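Local atomic coordinates of MlnE (Bacillus amyloliquefaciens subsp. plantarum, PDB entry 5D2E), a protein that forms the N-terminal B-type ketoreductase part of the macrolactin polyketide assembly line, where it binds NADP and probably reduces beta-keto intermediates. Residues F137-D142 against T432-M437; A342-I347 against D392-E397. All blocks are in the same frame, centred on the assembly; numbering follows the deposited sequence.

Contact 1. Residues F137-D142 against T432-M437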
# COMPACT_ATOMS: atom_id res chain seq x y z
N PHE A 137 8.63 12.65 3.69
CA PHE A 137 7.62 12.04 4.54
C PHE A 137 7.99 12.32 5.97
O PHE A 137 9.15 12.23 6.36
CB PHE A 137 7.57 10.53 4.27
CG PHE A 137 6.69 9.79 5.25
CD1 PHE A 137 7.23 9.33 6.46
CD2 PHE A 137 5.32 9.59 4.99
CE1 PHE A 137 6.40 8.67 7.39
CE2 PHE A 137 4.52 8.96 5.90
CZ PHE A 137 5.04 8.51 7.10
N LYS A 138 6.99 12.71 6.76
CA LYS A 138 7.10 12.82 8.18
C LYS A 138 5.83 12.24 8.78
O LYS A 138 4.75 12.35 8.18
CB LYS A 138 7.10 14.28 8.62
CG LYS A 138 8.28 15.15 8.20
CD LYS A 138 8.24 16.45 9.02
CE LYS A 138 7.96 16.14 10.51
NZ LYS A 138 8.31 17.15 11.55
N ASN A 139 5.97 11.71 9.99
CA ASN A 139 4.87 11.03 10.67
C ASN A 139 4.02 12.04 11.47
O ASN A 139 3.74 11.84 12.68
CB ASN A 139 5.41 9.89 11.53
CG ASN A 139 6.20 10.39 12.74
OD1 ASN A 139 6.72 11.47 12.71
ND2 ASN A 139 6.32 9.56 13.76
N THR A 140 3.66 13.15 10.82
CA THR A 140 2.73 14.13 11.42
C THR A 140 1.46 14.21 10.56
O THR A 140 1.49 13.99 9.31
CB THR A 140 3.30 15.54 11.48
OG1 THR A 140 3.57 15.99 10.14
CG2 THR A 140 4.59 15.56 12.25
N GLU A 141 0.37 14.61 11.19
CA GLU A 141 -0.88 14.71 10.48
C GLU A 141 -0.75 15.66 9.32
O GLU A 141 -1.20 15.36 8.23
CB GLU A 141 -1.97 15.19 11.40
CG GLU A 141 -3.33 15.22 10.69
CD GLU A 141 -4.48 15.60 11.60
OE1 GLU A 141 -4.30 15.77 12.81
OE2 GLU A 141 -5.59 15.70 11.06
N ASP A 142 -0.20 16.82 9.57
CA ASP A 142 -0.12 17.85 8.55
C ASP A 142 0.70 17.38 7.33
O ASP A 142 0.31 17.59 6.20
CB ASP A 142 0.53 19.10 9.14
CG ASP A 142 0.47 20.26 8.18
OD1 ASP A 142 -0.66 20.70 7.89
OD2 ASP A 142 1.52 20.69 7.66
N THR A 432 7.08 -0.25 6.25
CA THR A 432 8.05 -1.12 6.83
C THR A 432 9.45 -0.47 6.72
O THR A 432 10.30 -0.65 7.63
CB THR A 432 8.16 -2.48 6.12
OG1 THR A 432 8.45 -2.25 4.76
CG2 THR A 432 6.87 -3.33 6.25
N GLN A 433 9.72 0.24 5.63
CA GLN A 433 11.04 0.85 5.43
C GLN A 433 11.26 2.03 6.36
O GLN A 433 12.39 2.35 6.66
CB GLN A 433 11.16 1.37 4.02
CG GLN A 433 11.22 0.26 3.00
CD GLN A 433 11.53 0.85 1.60
OE1 GLN A 433 12.50 1.66 1.43
NE2 GLN A 433 10.68 0.52 0.61
N TYR A 434 10.19 2.71 6.79
CA TYR A 434 10.30 3.77 7.73
C TYR A 434 10.72 3.23 9.07
O TYR A 434 11.59 3.78 9.77
CB TYR A 434 8.97 4.55 7.82
CG TYR A 434 8.94 5.68 8.84
CD1 TYR A 434 8.57 5.45 10.18
CD2 TYR A 434 9.28 6.98 8.48
CE1 TYR A 434 8.51 6.48 11.11
CE2 TYR A 434 9.26 8.02 9.41
CZ TYR A 434 8.88 7.77 10.73
OH TYR A 434 8.82 8.81 11.63
N ARG A 435 10.10 2.13 9.48
CA ARG A 435 10.45 1.56 10.78
C ARG A 435 11.92 1.12 10.82
O ARG A 435 12.59 1.27 11.83
CB ARG A 435 9.51 0.38 11.13
CG ARG A 435 8.08 0.85 11.28
CD ARG A 435 7.26 -0.18 12.05
NE ARG A 435 7.34 0.09 13.49
CZ ARG A 435 7.82 -0.73 14.39
NH1 ARG A 435 8.37 -1.89 14.04
NH2 ARG A 435 7.76 -0.38 15.63
N SER A 436 12.38 0.56 9.71
CA SER A 436 13.74 0.16 9.51
C SER A 436 14.65 1.38 9.60
O SER A 436 15.71 1.36 10.24
CB SER A 436 13.82 -0.46 8.10
OG SER A 436 15.05 -1.01 7.98
N MET A 437 14.32 2.41 8.81
CA MET A 437 15.13 3.63 8.77
C MET A 437 15.30 4.20 10.17
O MET A 437 16.37 4.69 10.53
CB MET A 437 14.46 4.69 7.88
CG MET A 437 15.10 6.09 7.89
SD MET A 437 14.23 7.26 6.80
CE MET A 437 12.83 7.70 7.78
O HOH W 1 9.03 11.39 10.62

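Contact 2. Residues A342-I347 against D392-E397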
# COMPACT_ATOMS: atom_id res chain seq x y z
N ALA A 342 -3.49 7.48 23.73
CA ALA A 342 -4.19 7.10 24.96
C ALA A 342 -4.23 5.62 25.12
O ALA A 342 -4.09 5.13 26.21
CB ALA A 342 -5.62 7.66 24.97
N LEU A 343 -4.44 4.88 24.02
CA LEU A 343 -4.49 3.44 24.04
C LEU A 343 -3.15 2.80 24.53
O LEU A 343 -3.13 1.92 25.40
CB LEU A 343 -4.94 2.89 22.68
CG LEU A 343 -4.82 1.38 22.48
CD1 LEU A 343 -5.72 0.59 23.40
CD2 LEU A 343 -4.98 0.96 21.01
N ILE A 344 -2.03 3.22 23.94
CA ILE A 344 -0.72 2.68 24.31
C ILE A 344 -0.40 3.06 25.78
O ILE A 344 0.02 2.19 26.56
CB ILE A 344 0.40 3.16 23.36
CG1 ILE A 344 0.13 2.75 21.88
CG2 ILE A 344 1.75 2.69 23.85
CD1 ILE A 344 -0.27 1.34 21.59
N LYS A 345 -0.68 4.28 26.16
CA LYS A 345 -0.54 4.70 27.57
C LYS A 345 -1.31 3.84 28.56
O LYS A 345 -0.78 3.46 29.61
CB LYS A 345 -0.94 6.16 27.72
CG LYS A 345 0.19 7.05 27.26
CD LYS A 345 -0.24 8.48 27.05
CE LYS A 345 1.03 9.25 26.73
NZ LYS A 345 0.74 10.55 26.09
N TYR A 346 -2.52 3.47 28.20
CA TYR A 346 -3.36 2.66 29.05
C TYR A 346 -2.82 1.27 29.15
O TYR A 346 -2.89 0.64 30.24
CB TYR A 346 -4.78 2.68 28.56
CG TYR A 346 -5.69 1.68 29.22
CD1 TYR A 346 -6.30 1.96 30.44
CD2 TYR A 346 -5.93 0.43 28.64
CE1 TYR A 346 -7.14 1.04 31.05
CE2 TYR A 346 -6.77 -0.51 29.25
CZ TYR A 346 -7.37 -0.18 30.46
OH TYR A 346 -8.20 -1.07 31.09
N ILE A 347 -2.28 0.75 28.05
CA ILE A 347 -1.72 -0.58 28.06
C ILE A 347 -0.46 -0.55 28.96
O ILE A 347 -0.24 -1.49 29.76
CB ILE A 347 -1.34 -1.06 26.66
CG1 ILE A 347 -2.58 -1.35 25.85
CG2 ILE A 347 -0.49 -2.30 26.74
CD1 ILE A 347 -2.28 -1.68 24.41
N ASP A 392 2.75 3.09 15.33
CA ASP A 392 4.20 3.15 15.40
C ASP A 392 4.65 4.33 16.30
O ASP A 392 5.56 4.17 17.10
CB ASP A 392 4.80 3.35 14.04
CG ASP A 392 6.30 3.70 14.10
OD1 ASP A 392 7.08 2.76 14.30
OD2 ASP A 392 6.64 4.87 13.93
N LYS A 393 4.03 5.48 16.11
CA LYS A 393 4.39 6.70 16.79
C LYS A 393 4.14 6.58 18.29
O LYS A 393 5.04 6.77 19.07
CB LYS A 393 3.62 7.87 16.24
CG LYS A 393 4.16 9.23 16.69
CD LYS A 393 3.36 10.31 15.94
CE LYS A 393 3.92 11.72 16.12
NZ LYS A 393 3.18 12.71 15.35
N ALA A 394 2.93 6.17 18.67
CA ALA A 394 2.62 5.98 20.11
C ALA A 394 3.48 4.92 20.77
O ALA A 394 3.70 4.99 21.96
CB ALA A 394 1.17 5.61 20.28
N ALA A 395 3.91 3.90 20.02
CA ALA A 395 4.63 2.78 20.60
C ALA A 395 6.14 2.87 20.38
O ALA A 395 6.85 1.87 20.58
CB ALA A 395 4.12 1.48 20.03
N GLU A 396 6.60 4.04 19.96
CA GLU A 396 7.99 4.27 19.61
C GLU A 396 8.99 3.75 20.66
O GLU A 396 9.96 3.09 20.32
CB GLU A 396 8.22 5.78 19.44
CG GLU A 396 9.62 6.11 19.05
CD GLU A 396 9.76 7.51 18.48
OE1 GLU A 396 8.73 8.17 18.16
OE2 GLU A 396 10.93 7.93 18.34
N GLU A 397 8.71 4.06 21.94
CA GLU A 397 9.59 3.67 23.06
C GLU A 397 9.29 2.27 23.64
O GLU A 397 9.93 1.86 24.59
CB GLU A 397 9.50 4.69 24.21
CG GLU A 397 9.68 6.17 23.87
CD GLU A 397 11.03 6.47 23.24
OE1 GLU A 397 12.00 5.71 23.48
OE2 GLU A 397 11.15 7.48 22.50

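Contact 1. Residues F137-D142 against T432-M437
Y434 reaches out from its helix and meets F137 and N139 on the loop facing it. The two aromatic rings form an offset T-shaped (edge-to-face) pair: the CD1-CE1 edge of F137 is turned toward the Y434 face, with the planes at 75° and the centroids 5.3 Å apart. The offset puts F137 CE1 closest to Y434 CD2, at 3.5 Å, with CE2 of the tyrosine nearly as near. Both rings are set by similar first torsions. Y434 carries its CG trans to the backbone N (chi1 177°), which extends the ring away from its own helix and lets the hydroxyl end reach the loop.

Two Rossmann-like halves meet here, as is usual in modular polyketide synthase ketoreductases: residues 137-142 lead from strand 127-133 into helix 141-164 of the N-terminal half, while 432-437 is the last part of helix 419-437 of the NADP-binding half. F137 also packs on M144, P186 and I187, and the Y434 ring meets that of F431 nearly parallel.

At the phenol end the partner is N139, the centre of an inverse gamma turn that a weak bond from T140 N to K138 O closes. Its CG lies between the backbone N and the carbonyl carbon (chi1 69°), a torsion that brings CG to 3.3 Å from Y434 OH, the two side chains crossing at about a right angle. N139 ND2 comes to 3.4 Å from Y434 OH, but at an angle too poor for a hydrogen bond. A water joins the two residues instead: it accepts from N139 N at 3.1 Å and is hydrogen-bonded to Y434 OH at 2.8 Å, lying in the plane of the tyrosine ring at its edge.

Contact 2. Residues A342-I347 against D392-E397
The branched side chain of I344 presses directly on A394, and the geometry of its two branches decides what each touches. Its first torsion (chi1 -59°) sets CG1 beside the backbone N and CG2 on the carbonyl side, trans to that N. From there the branches divide the work. CG1 meets the A394 methyl, with I344 CG1 to A394 CB at 3.4 Å, tighter than ordinary van der Waals contact. CG2 lies instead against the A394 peptide, 3.6 Å from A394 O, and comes within 4.3 Å of A395 CA. The branch point follows close behind, I344 CB being 4.0 Å from A394 CB, so the isoleucine straddles the methyl and carbonyl sides of one small residue.

Both CB atoms, of I344 and of A394, point across at the other segment, and the small alanine lets the backbones draw near: I344 CA and A394 CA are 6.3 Å apart. The first partner sits in helix 337-351, the second at the end of helix 386-394. A395 is the first residue to leave helical geometry, and the last turn is held by a weak bond from A395 N to D392 O and by E396 N to K393 O. Here one helix meets the C-terminal end of another within the Rossmann-type ketoreductase domain. I344 also rests on L277 of strand 275-279 and on L354, and its side chain is about 7 Å from that of I334, an NADP(+)-binding residue.

A salt bridge from K393 to E337 provides a polar tie between these same two helices. Across the segments themselves no hydrogen bond forms, so this meeting relies on close fit and the burial of aliphatic carbon, without the directionality that polar pairs would impose.

The centres of the two contacts lie about 16 Å apart, and both segments of contact 2 fall within the stretch of chain between residues 142 and 432, whose ends contact 1 brings together. Helix 386-394 connects them. From its end, D392 OD1 takes a salt bridge from R435 NE (2.8 Å), while K393 NZ probably hydrogen-bonds N139 O (2.9 Å) on the N-terminal half. Contact 1 joins the two halves of the ketoreductase, whereas contact 2 lies wholly within the NADP-binding one. Helix 419-437, which also carries the NADP(+)-binding Y421, is thus tied both to the partner half and to the helix packed against 337-351.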